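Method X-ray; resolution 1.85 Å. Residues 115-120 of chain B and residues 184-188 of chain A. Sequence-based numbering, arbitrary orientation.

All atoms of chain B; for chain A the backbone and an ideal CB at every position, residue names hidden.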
# COMPACT_ATOMS: atom_id res chain seq x y z
N GLN B 115 -12.31 -5.12 -4.01
CA GLN B 115 -13.38 -5.33 -4.99
C GLN B 115 -13.97 -4.00 -5.45
O GLN B 115 -14.36 -3.83 -6.61
CB GLN B 115 -14.46 -6.18 -4.34
CG GLN B 115 -14.23 -7.71 -4.41
CD GLN B 115 -15.42 -8.48 -3.87
OE1 GLN B 115 -15.34 -8.96 -2.75
NE2 GLN B 115 -16.57 -8.59 -4.66
N ALA B 116 -14.03 -3.08 -4.51
CA ALA B 116 -14.78 -1.83 -4.66
C ALA B 116 -14.06 -0.94 -5.58
O ALA B 116 -14.68 -0.06 -6.21
CB ALA B 116 -14.95 -1.09 -3.26
N HIS B 117 -12.73 -1.15 -5.68
CA HIS B 117 -11.92 -0.39 -6.61
C HIS B 117 -11.49 -1.14 -7.81
O HIS B 117 -10.96 -0.55 -8.71
CB HIS B 117 -10.72 0.18 -5.91
CG HIS B 117 -11.07 1.24 -4.92
ND1 HIS B 117 -10.57 1.24 -3.64
CD2 HIS B 117 -11.74 2.41 -5.05
CE1 HIS B 117 -11.01 2.32 -2.99
NE2 HIS B 117 -11.73 3.03 -3.83
N GLY B 118 -11.91 -2.37 -7.93
CA GLY B 118 -11.39 -3.29 -8.94
C GLY B 118 -9.89 -3.19 -9.06
O GLY B 118 -9.37 -3.24 -10.11
N ALA B 119 -9.20 -3.20 -7.92
CA ALA B 119 -7.76 -3.18 -7.91
C ALA B 119 -7.29 -4.50 -7.25
O ALA B 119 -7.92 -4.99 -6.32
CB ALA B 119 -7.23 -1.93 -7.11
N ILE B 120 -6.22 -5.06 -7.75
CA ILE B 120 -5.68 -6.34 -7.22
C ILE B 120 -4.21 -6.40 -7.60
O ILE B 120 -3.73 -5.67 -8.50
CB ILE B 120 -6.48 -7.51 -7.85
CG1 ILE B 120 -6.21 -8.88 -7.19
CG2 ILE B 120 -6.29 -7.58 -9.31
CD1 ILE B 120 -7.44 -9.78 -7.40
N UNK A 184 -5.53 3.97 -12.80
CA UNK A 184 -6.79 3.29 -12.40
C UNK A 184 -6.64 2.61 -11.02
O UNK A 184 -7.13 1.49 -10.81
CB UNK A 184 -7.19 2.25 -13.45
N UNK A 185 -6.07 3.34 -10.08
CA UNK A 185 -5.81 2.82 -8.74
C UNK A 185 -7.10 2.69 -7.97
O UNK A 185 -7.30 1.71 -7.19
CB UNK A 185 -4.83 3.72 -7.98
N UNK A 186 -7.99 3.68 -8.16
CA UNK A 186 -9.26 3.70 -7.45
C UNK A 186 -10.48 4.13 -8.31
O UNK A 186 -10.35 4.72 -9.35
CB UNK A 186 -9.13 4.64 -6.25
N UNK A 187 -11.67 3.81 -7.82
CA UNK A 187 -12.88 4.42 -8.31
C UNK A 187 -13.40 5.30 -7.19
O UNK A 187 -13.75 4.80 -6.11
CB UNK A 187 -13.91 3.38 -8.75
N UNK A 188 -13.42 6.61 -7.41
CA UNK A 188 -13.79 7.58 -6.41
C UNK A 188 -14.93 8.40 -6.96
O UNK A 188 -14.81 9.00 -8.03
CB UNK A 188 -12.60 8.46 -6.02

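Chain B offers this stretch of chain A one prominent feature, the imidazole of His B117, flanked by the small methyl group of Ala B119 and the backbone carbonyl of Ala B116. The two segments run in roughly opposite directions, 159° apart, and the closest pair of CA atoms is His B117 CA and position 186 CA, 5.0 Å apart.

Position 184 sits at a corner in chain A. Its phi and psi, 46° and 46°, lie in the left-handed region, where glycine is most at ease and asparagine is often tolerated, though other residues can occupy it. The CB points sideways and finds nothing of the chain B segment within 5.5 Å, so chain B sets little condition on the side chain. The deposited residue is Gln A184, and its link to chain B comes from the backbone: water 1 donates hydrogen bonds to O of Gln A184 and to O of His B117, each at 2.7 Å. Two carbonyls cannot bond directly to one another, and the water supplies the donors both need.

At position 185 the CB points away from chain B, and what faces the partner is the carbonyl. Many side chains would suit as far as this contact can tell. Ala A185 is found there. Its O lies 3.6 Å from CB of Ala B119 and 4.0 Å from CB of His B117, so the backbone makes the packing contact while the methyl group stays out of it.

Position 186 is the most informative. Its CB points sideways, yet the ideal CB is only 3.6 Å from CD2 of His B117, over one face of the imidazole. A side chain leaving here can run across that face, which favours a flexible aliphatic chain such as methionine or leucine, while an aromatic ring or a long polar chain with a methylene stem could also be considered. The deposited residue is Met A186, modelled as selenomethionine, with chi1 in m, chi2 in t and chi3 in p. Its CG stands 3.9 Å from the centroid of the His B117 ring and just 5° off the ring normal, a CH-pi contact almost squarely over the face. SE of Met A186 is 5.1 Å from the same centroid and oblique to it, but the chain folds back, and its terminal CE comes to 3.7 Å from NE2 of His B117.

Position 187 has extended strand angles, and its CB points sideways, 4.3 Å from O of Ala B116 and 4.4 Å from CD2 of His B117. These distances leave room for a compact apolar group; beta-branched residues suit the backbone, and threonine would be as plausible as valine or isoleucine. Val A187 occupies it, with chi1 in t. Its CB packs 4.3 Å from O of Ala B116, and chain B covers more of this residue than of any other in the chain A stretch. The tightest approach is made by its backbone, N to CD2 of His B117 at 3.1 Å, a close contact without a hydrogen bond.

Position 188 continues the strand with its CB beyond reach of chain B. Beta-branched residues fit the extended backbone, and Val A188 is one.

Chain A (184-188) QAMVV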
# COMPACT_ATOMS: atom_id res chain seq x y z
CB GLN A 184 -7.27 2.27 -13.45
CG GLN A 184 -7.38 2.93 -14.83
CD GLN A 184 -8.04 2.07 -15.90
OE1 GLN A 184 -8.29 0.87 -15.72
NE2 GLN A 184 -8.28 2.69 -17.03
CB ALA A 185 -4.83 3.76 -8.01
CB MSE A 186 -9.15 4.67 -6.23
CG MSE A 186 -8.18 4.28 -5.20
SE MSE A 186 -7.65 5.71 -3.88
CE MSE A 186 -9.39 5.74 -3.07
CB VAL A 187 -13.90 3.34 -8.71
CG1 VAL A 187 -15.28 3.97 -9.10
CG2 VAL A 187 -13.34 2.58 -9.89
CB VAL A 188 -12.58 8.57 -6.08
CG1 VAL A 188 -12.98 9.79 -5.20
CG2 VAL A 188 -11.45 7.81 -5.35
O HOH W 1 -9.79 1.30 -10.34
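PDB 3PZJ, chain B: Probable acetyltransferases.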